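Local coordinates for PUA domain-containing protein (PDB 2Q07), which is a C-terminal piece of a longer protein of the archaeosine synthase type 1 family, and probably binds RNA in archaeosine-tRNA biosynthesis through its PUA domain, at residues V233-F238 with V262-S267; I244-V249 with G288-V293; E254-N259 with G273-S278. One frame throughout, in Å; residues are numbered along the deposited sequence.

Interaction 1: residues V233-F238 with V262-S267; sequences VEIGDF and VVFHNS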
loop_
_atom_site.group_PDB
_atom_site.type_symbol
_atom_site.label_atom_id
_atom_site.label_comp_id
_atom_site.label_asym_id
_atom_site.label_seq_id
_atom_site.Cartn_x
_atom_site.Cartn_y
_atom_site.Cartn_z
ATOM N N VAL A 233 16.546 16.329 2.960
ATOM C CA VAL A 233 16.518 17.777 2.964
ATOM C C VAL A 233 17.633 18.266 3.887
ATOM O O VAL A 233 17.740 17.844 5.046
ATOM C CB VAL A 233 15.142 18.318 3.444
ATOM C CG1 VAL A 233 14.010 17.471 2.864
ATOM C CG2 VAL A 233 15.069 18.330 4.945
ATOM N N GLU A 234 18.489 19.129 3.354
ATOM C CA GLU A 234 19.588 19.681 4.133
ATOM C C GLU A 234 19.077 20.935 4.815
ATOM O O GLU A 234 18.431 21.762 4.182
ATOM C CB GLU A 234 20.763 20.029 3.227
ATOM C CG GLU A 234 21.987 20.522 3.976
ATOM C CD GLU A 234 23.102 20.943 3.041
ATOM O OE1 GLU A 234 23.373 20.201 2.068
ATOM O OE2 GLU A 234 23.708 22.008 3.280
ATOM N N ILE A 235 19.375 21.075 6.102
ATOM C CA ILE A 235 18.920 22.222 6.870
ATOM C C ILE A 235 20.058 23.003 7.545
ATOM O O ILE A 235 21.212 22.564 7.582
ATOM C CB ILE A 235 17.910 21.774 7.956
ATOM C CG1 ILE A 235 18.621 20.897 8.990
ATOM C CG2 ILE A 235 16.762 20.986 7.318
ATOM C CD1 ILE A 235 17.776 20.577 10.202
ATOM N N GLY A 236 19.715 24.164 8.089
ATOM C CA GLY A 236 20.711 24.983 8.751
ATOM C C GLY A 236 21.170 24.354 10.050
ATOM O O GLY A 236 20.588 23.371 10.513
ATOM N N ASP A 237 22.217 24.927 10.635
ATOM C CA ASP A 237 22.773 24.449 11.893
ATOM C C ASP A 237 22.080 25.056 13.110
ATOM O O ASP A 237 22.692 25.812 13.868
ATOM C CB ASP A 237 24.267 24.770 11.966
ATOM C CG ASP A 237 25.131 23.652 11.424
ATOM O OD1 ASP A 237 25.009 23.326 10.227
ATOM O OD2 ASP A 237 25.937 23.101 12.205
ATOM N N PHE A 238 20.808 24.721 13.297
ATOM C CA PHE A 238 20.040 25.213 14.432
ATOM C C PHE A 238 19.443 24.034 15.204
ATOM O O PHE A 238 19.327 22.928 14.668
ATOM C CB PHE A 238 18.935 26.154 13.943
ATOM C CG PHE A 238 18.129 25.599 12.799
ATOM C CD1 PHE A 238 17.072 24.728 13.031
ATOM C CD2 PHE A 238 18.450 25.929 11.486
ATOM C CE1 PHE A 238 16.343 24.192 11.969
ATOM C CE2 PHE A 238 17.734 25.401 10.418
ATOM C CZ PHE A 238 16.679 24.532 10.657
ATOM N N VAL A 262 10.125 12.659 5.019
ATOM C CA VAL A 262 11.441 13.055 4.554
ATOM C C VAL A 262 12.464 12.914 5.669
ATOM O O VAL A 262 12.117 12.835 6.843
ATOM C CB VAL A 262 11.444 14.524 4.049
ATOM C CG1 VAL A 262 10.424 14.691 2.924
ATOM C CG2 VAL A 262 11.145 15.479 5.193
ATOM N N VAL A 263 13.733 12.869 5.285
ATOM C CA VAL A 263 14.816 12.755 6.238
ATOM C C VAL A 263 15.645 14.025 6.128
ATOM O O VAL A 263 16.310 14.249 5.114
ATOM C CB VAL A 263 15.705 11.538 5.923
ATOM C CG1 VAL A 263 16.923 11.532 6.830
ATOM C CG2 VAL A 263 14.901 10.253 6.083
ATOM N N PHE A 264 15.583 14.863 7.161
ATOM C CA PHE A 264 16.336 16.113 7.191
ATOM C C PHE A 264 17.682 15.879 7.874
ATOM O O PHE A 264 17.853 14.888 8.586
ATOM C CB PHE A 264 15.538 17.197 7.931
ATOM C CG PHE A 264 15.223 16.862 9.368
ATOM C CD1 PHE A 264 16.161 17.089 10.378
ATOM C CD2 PHE A 264 13.986 16.330 9.711
ATOM C CE1 PHE A 264 15.868 16.792 11.712
ATOM C CE2 PHE A 264 13.678 16.025 11.031
ATOM C CZ PHE A 264 14.622 16.256 12.040
ATOM N N HIS A 265 18.641 16.777 7.652
ATOM C CA HIS A 265 19.964 16.619 8.248
ATOM C C HIS A 265 20.874 17.859 8.149
ATOM O O HIS A 265 20.685 18.715 7.291
ATOM C CB HIS A 265 20.693 15.453 7.567
ATOM C CG HIS A 265 21.039 15.722 6.132
ATOM N ND1 HIS A 265 20.118 15.622 5.112
ATOM C CD2 HIS A 265 22.190 16.153 5.559
ATOM C CE1 HIS A 265 20.684 15.981 3.972
ATOM N NE2 HIS A 265 21.940 16.308 4.216
ATOM N N ASN A 266 21.844 17.935 9.056
ATOM C CA ASN A 266 22.866 18.981 9.055
ATOM C C ASN A 266 24.155 18.340 9.575
ATOM O O ASN A 266 24.261 17.116 9.610
ATOM C CB ASN A 266 22.478 20.212 9.891
ATOM C CG ASN A 266 22.086 19.883 11.309
ATOM O OD1 ASN A 266 22.665 19.015 11.956
ATOM N ND2 ASN A 266 21.109 20.613 11.814
ATOM N N SER A 267 25.128 19.144 9.986
ATOM C CA SER A 267 26.400 18.601 10.451
ATOM C C SER A 267 26.381 17.882 11.801
ATOM O O SER A 267 27.355 17.214 12.156
ATOM C CB SER A 267 27.453 19.711 10.502
ATOM O OG SER A 267 27.168 20.615 11.556
HETATM O O HOH W 1 21.002 20.531 14.689
#
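The imidazole of His265 overlaps the backbone of Glu234: Glu234 CA stands over one ring face, toward the rim and 4.2 Å from the centroid of the His265 ring, a CH-pi contact. His265 CG occupies the crowded position between its own N and carbonyl carbon (chi1 67°), which folds the ring over the neighbouring strand. The Glu234 chain runs extended, leaving OE1 4.7 Å from His265 NE2; this is no contact, but it could favour a protonated ring. An alanine in place of His265 would remove the ring and would probably uncover Glu234 CA and CB.

The backbone bonds follow the parallel pattern, with the strand axes 29° apart. Val233 N donates to Val263 O, His265 N to Val233 O, and Ile235 N to His265 O, the last at 2.9 Å and the straightest (167°). On the other face of the sheet Val233 CG2 presses on Phe264 CB at 3.2 Å, a tight fit, and Ile235 CD1 reaches Phe264 CD1 at 3.8 Å.

Past the strand ends, polar side chains take over. Asn266 ND2 donates to Gly236 O (3.1 Å) from above the carbonyl plane and also to a water that bridges to Phe238 O, while Asn266 OD1 accepts from Arg268 N and Ile269 N. The amide is thus gripped at both ends and its rotation is fixed. Ser267 OG donates to the syn lone pair of Asp237 OD2 at 2.8 Å.

Within the PUA domain the pair occupies the sheet between strand 270-275, bonded to Val262, and strand 249-252, bonded to Glu234. Val233, Val262 and Phe264 pack on strand 289-297, whereas Val263 and His265 touch helix 219-227.

Interaction 2: residues I244-V249 with G288-V293; sequences IFAGGV and GIAINV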
loop_
_atom_site.group_PDB
_atom_site.type_symbol
_atom_site.label_atom_id
_atom_site.label_comp_id
_atom_site.label_asym_id
_atom_site.label_seq_id
_atom_site.Cartn_x
_atom_site.Cartn_y
_atom_site.Cartn_z
ATOM N N ILE A 244 10.348 23.132 11.213
ATOM C CA ILE A 244 11.465 23.592 10.392
ATOM C C ILE A 244 10.849 24.419 9.263
ATOM O O ILE A 244 10.180 23.877 8.376
ATOM C CB ILE A 244 12.256 22.415 9.784
ATOM C CG1 ILE A 244 12.960 21.634 10.893
ATOM C CG2 ILE A 244 13.287 22.936 8.779
ATOM C CD1 ILE A 244 13.650 20.383 10.412
ATOM N N PHE A 245 11.046 25.733 9.308
ATOM C CA PHE A 245 10.478 26.603 8.285
ATOM C C PHE A 245 11.288 26.543 7.002
ATOM O O PHE A 245 12.435 26.092 7.007
ATOM C CB PHE A 245 10.393 28.050 8.795
ATOM C CG PHE A 245 9.488 28.223 9.987
ATOM C CD1 PHE A 245 9.986 28.103 11.282
ATOM C CD2 PHE A 245 8.132 28.493 9.814
ATOM C CE1 PHE A 245 9.151 28.248 12.385
ATOM C CE2 PHE A 245 7.286 28.639 10.917
ATOM C CZ PHE A 245 7.799 28.518 12.203
ATOM N N ALA A 246 10.693 27.002 5.906
ATOM C CA ALA A 246 11.362 26.979 4.608
ATOM C C ALA A 246 12.709 27.694 4.637
ATOM O O ALA A 246 13.680 27.235 4.036
ATOM C CB ALA A 246 10.461 27.592 3.549
ATOM N N GLY A 247 12.765 28.815 5.346
ATOM C CA GLY A 247 13.998 29.573 5.448
ATOM C C GLY A 247 15.154 28.799 6.060
ATOM O O GLY A 247 16.316 29.156 5.854
ATOM N N GLY A 248 14.840 27.738 6.806
ATOM C CA GLY A 248 15.880 26.937 7.434
ATOM C C GLY A 248 16.379 25.791 6.571
ATOM O O GLY A 248 17.309 25.071 6.949
ATOM N N VAL A 249 15.765 25.633 5.402
ATOM C CA VAL A 249 16.118 24.572 4.465
ATOM C C VAL A 249 17.156 25.030 3.446
ATOM O O VAL A 249 16.908 25.953 2.677
ATOM C CB VAL A 249 14.874 24.096 3.691
ATOM C CG1 VAL A 249 15.256 23.010 2.700
ATOM C CG2 VAL A 249 13.810 23.611 4.665
ATOM N N GLY A 288 6.663 29.683 4.801
ATOM C CA GLY A 288 5.776 28.840 5.579
ATOM C C GLY A 288 6.485 27.648 6.197
ATOM O O GLY A 288 7.706 27.509 6.082
ATOM N N ILE A 289 5.715 26.790 6.862
ATOM C CA ILE A 289 6.260 25.597 7.503
ATOM C C ILE A 289 6.688 24.570 6.461
ATOM O O ILE A 289 5.884 24.126 5.647
ATOM C CB ILE A 289 5.224 24.942 8.445
ATOM C CG1 ILE A 289 4.891 25.895 9.598
ATOM C CG2 ILE A 289 5.769 23.627 8.981
ATOM C CD1 ILE A 289 3.802 25.373 10.543
ATOM N N ALA A 290 7.962 24.191 6.499
ATOM C CA ALA A 290 8.501 23.231 5.547
ATOM C C ALA A 290 8.339 21.781 5.990
ATOM O O ALA A 290 7.943 20.925 5.192
ATOM C CB ALA A 290 9.970 23.530 5.291
ATOM N N ILE A 291 8.638 21.506 7.259
ATOM C CA ILE A 291 8.550 20.145 7.775
ATOM C C ILE A 291 8.065 20.046 9.219
ATOM O O ILE A 291 8.488 20.808 10.081
ATOM C CB ILE A 291 9.927 19.450 7.749
ATOM C CG1 ILE A 291 10.541 19.519 6.353
ATOM C CG2 ILE A 291 9.783 18.009 8.220
ATOM C CD1 ILE A 291 11.943 18.935 6.278
ATOM N N ASN A 292 7.177 19.094 9.473
ATOM C CA ASN A 292 6.696 18.849 10.823
ATOM C C ASN A 292 7.602 17.719 11.325
ATOM O O ASN A 292 7.541 16.593 10.834
ATOM C CB ASN A 292 5.228 18.416 10.795
ATOM C CG ASN A 292 4.296 19.538 10.334
ATOM O OD1 ASN A 292 4.101 20.525 11.041
ATOM N ND2 ASN A 292 3.728 19.390 9.142
ATOM N N VAL A 293 8.465 18.041 12.280
ATOM C CA VAL A 293 9.424 17.077 12.823
ATOM C C VAL A 293 8.817 15.988 13.701
ATOM O O VAL A 293 8.048 16.269 14.617
ATOM C CB VAL A 293 10.523 17.809 13.638
ATOM C CG1 VAL A 293 11.552 16.814 14.161
ATOM C CG2 VAL A 293 11.177 18.857 12.779
#
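A classic beta bulge joins strand 243-245, outermost in the PUA-domain sheet, to strand 289-297. Ala290 and Ile291 both face Ile244, and Ile244 O accepts from both of their amides: Ala290 N at 2.9 Å and Ile291 N at 3.0 Å, each in the carbonyl plane. The helical psi of Ala290 (-45°) turns the chain so that these two successive N-H groups converge. Ile244 N returns a bond to Ile291 O at 3.2 Å. Two residues on, Ala246 N donates to Gly288 O nearly along the C=O axis (3.0 Å).

The side chains divide accordingly. Those of Ile244 and Val293 cross at about a right angle, Ile244 CD1 meeting Val293 CG2 at 3.7 Å. Ala290 CB is directed at segment 244-249, with Val249 CG2 3.9 Å from it. Phe245 CB, by contrast, points away from segment 288-293, though the side chain still touches it: CE2 lies 3.9 Å from Ile289 CG1, and Gly288 O sits at the ring edge, near its plane.

After the bulge, residues 246-248 make a 3-10 turn leading into strand 249-252. Val249, Ala290 and Ile291 lie against Met282 of helix 279-282, while Ile244 packs on Ile235 and Phe264 of strands 232-235 and 261-265.

Interaction 3: residues E254-N259 with G273-S278; sequences EKIRPN and GLAAMS
Ile256 carries the buried end of this loop-to-strand contact. Its CG2 is anti to the backbone N and its CG1 anti to the carbonyl carbon (chi1 -72°); this torsion turns CG2 to Ala275 CB, 3.8 Å away, and sends CG1 and CD1 on to Val233 and Val262. Met282 of helix 279-282 also touches Ile256 and Ala275.

Ser278 holds its OG in the crowded position between N and carbonyl carbon (chi1 70°). There it serves as N-cap of helix 279-282, accepting from Glu281 N and more weakly from Lys280 N. The oxygen thus serves the helix N-terminus as an acceptor, and Ser278 meets the loop mainly through CA, CB and its backbone, CA standing 3.2 Å from Ile256 O in a CA-H...O contact. The Pro258 ring lies alongside with CD 4.0 Å from Ser278 N.

Farther along, Asn259 and Leu274 run side by side and point the same way. Asn259 CB points away from the strand, but its chi1, -145°, and that of Leu274 are both off the staggered values and together bring Asn259 ND2 within 3.3 Å of Leu274 CD2, an amide nitrogen against methyl carbons.

No hydrogen bond links the two segments directly. The chemistry implies a join of close packing, with hydrogen bonds supplied from just outside it, where Ile256 bonds to Gly279 and Ala275 to Asp260 through the backbone.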
loop_
_atom_site.group_PDB
_atom_site.type_symbol
_atom_site.label_atom_id
_atom_site.label_comp_id
_atom_site.label_asym_id
_atom_site.label_seq_id
_atom_site.Cartn_x
_atom_site.Cartn_y
_atom_site.Cartn_z
ATOM N N GLU A 254 14.017 17.469 -5.011
ATOM C CA GLU A 254 12.945 18.018 -5.838
ATOM C C GLU A 254 11.762 17.070 -5.983
ATOM O O GLU A 254 10.642 17.504 -6.265
ATOM C CB GLU A 254 13.477 18.396 -7.225
ATOM C CG GLU A 254 14.509 19.519 -7.215
ATOM C CD GLU A 254 15.942 19.019 -7.086
ATOM O OE1 GLU A 254 16.188 18.082 -6.293
ATOM O OE2 GLU A 254 16.830 19.576 -7.774
ATOM N N LYS A 255 12.008 15.778 -5.789
ATOM C CA LYS A 255 10.954 14.775 -5.901
ATOM C C LYS A 255 10.029 14.777 -4.689
ATOM O O LYS A 255 8.962 14.164 -4.716
ATOM C CB LYS A 255 11.558 13.375 -6.068
ATOM C CG LYS A 255 12.158 13.092 -7.441
ATOM C CD LYS A 255 13.349 13.989 -7.735
ATOM C CE LYS A 255 13.883 13.761 -9.139
ATOM N NZ LYS A 255 14.945 14.752 -9.475
ATOM N N ILE A 256 10.439 15.466 -3.628
ATOM C CA ILE A 256 9.641 15.537 -2.405
ATOM C C ILE A 256 8.299 16.232 -2.612
ATOM O O ILE A 256 8.230 17.334 -3.161
ATOM C CB ILE A 256 10.405 16.276 -1.269
ATOM C CG1 ILE A 256 11.544 15.398 -0.751
ATOM C CG2 ILE A 256 9.461 16.617 -0.136
ATOM C CD1 ILE A 256 12.360 16.040 0.343
ATOM N N ARG A 257 7.235 15.572 -2.167
ATOM C CA ARG A 257 5.893 16.125 -2.265
ATOM C C ARG A 257 5.362 16.342 -0.856
ATOM O O ARG A 257 5.789 15.672 0.082
ATOM C CB ARG A 257 4.971 15.176 -3.030
ATOM C CG ARG A 257 5.362 14.996 -4.482
ATOM C CD ARG A 257 4.202 14.475 -5.294
ATOM N NE ARG A 257 4.491 14.508 -6.723
ATOM C CZ ARG A 257 3.563 14.623 -7.666
ATOM N NH1 ARG A 257 2.283 14.719 -7.328
ATOM N NH2 ARG A 257 3.915 14.648 -8.946
ATOM N N PRO A 258 4.414 17.279 -0.691
ATOM C CA PRO A 258 3.821 17.594 0.609
ATOM C C PRO A 258 3.838 16.502 1.684
ATOM O O PRO A 258 4.854 16.314 2.347
ATOM C CB PRO A 258 2.422 18.051 0.230
ATOM C CG PRO A 258 2.703 18.857 -0.990
ATOM C CD PRO A 258 3.701 17.997 -1.765
ATOM N N ASN A 259 2.739 15.774 1.849
ATOM C CA ASN A 259 2.652 14.754 2.899
ATOM C C ASN A 259 3.683 13.619 2.874
ATOM O O ASN A 259 3.442 12.557 3.445
ATOM C CB ASN A 259 1.242 14.146 2.926
ATOM C CG ASN A 259 0.778 13.794 4.338
ATOM O OD1 ASN A 259 -0.277 13.183 4.525
ATOM N ND2 ASN A 259 1.560 14.191 5.337
ATOM N N GLY A 273 10.568 13.448 9.454
ATOM C CA GLY A 273 9.470 14.392 9.547
ATOM C C GLY A 273 8.491 14.266 8.392
ATOM O O GLY A 273 8.677 13.452 7.484
ATOM N N LEU A 274 7.431 15.064 8.433
ATOM C CA LEU A 274 6.423 15.076 7.379
ATOM C C LEU A 274 6.536 16.380 6.604
ATOM O O LEU A 274 6.315 17.459 7.158
ATOM C CB LEU A 274 5.012 14.979 7.962
ATOM C CG LEU A 274 4.331 13.616 8.046
ATOM C CD1 LEU A 274 2.910 13.829 8.537
ATOM C CD2 LEU A 274 4.314 12.929 6.681
ATOM N N ALA A 275 6.886 16.283 5.330
ATOM C CA ALA A 275 7.014 17.469 4.495
ATOM C C ALA A 275 5.676 18.201 4.425
ATOM O O ALA A 275 4.622 17.576 4.366
ATOM C CB ALA A 275 7.474 17.071 3.103
ATOM N N ALA A 276 5.717 19.528 4.447
ATOM C CA ALA A 276 4.495 20.320 4.373
ATOM C C ALA A 276 4.372 20.920 2.981
ATOM O O ALA A 276 3.279 21.266 2.541
ATOM C CB ALA A 276 4.511 21.430 5.435
HETATM N N MSE A 277 5.502 21.043 2.294
HETATM C CA MSE A 277 5.526 21.585 0.941
HETATM C C MSE A 277 6.422 20.740 0.033
HETATM O O MSE A 277 7.182 19.889 0.502
HETATM C CB MSE A 277 6.002 23.047 0.955
HETATM C CG MSE A 277 7.273 23.306 1.755
HETATM SE SE MSE A 277 7.818 25.174 1.729
HETATM C CE MSE A 277 6.574 25.877 3.028
ATOM N N SER A 278 6.321 20.973 -1.271
ATOM C CA SER A 278 7.114 20.228 -2.241
ATOM C C SER A 278 8.600 20.482 -2.037
ATOM O O SER A 278 8.992 21.458 -1.395
ATOM C CB SER A 278 6.733 20.638 -3.664
ATOM O OG SER A 278 7.175 21.957 -3.932
#

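Overall arrangement
All three contacts reach one mixed PUA-domain sheet, interaction 3 by packing a loop on strand 270-275. Interactions 1 and 2, with centres about 10 Å apart, join where Gly236 N lies 2.8 Å from Gly248 O, a probable hydrogen bond, and Val233 CG2 meets Ile291 CD1 at 3.5 Å. Interaction 3 lies about 14 Å from interaction 1, centre to centre, yet Ile256 CD1 packs 3.3 Å from Val233 CG1. Neighbouring strands couple it to interaction 2, with Ala276 N 2.7 Å from Ala290 O and Leu274 N 2.8 Å from Asn292 O. Val233, Ile256, Val262, Ala275 and Ile291 form a shared apolar interior. PUA domains generally bind RNA, but no ligand marks a site here.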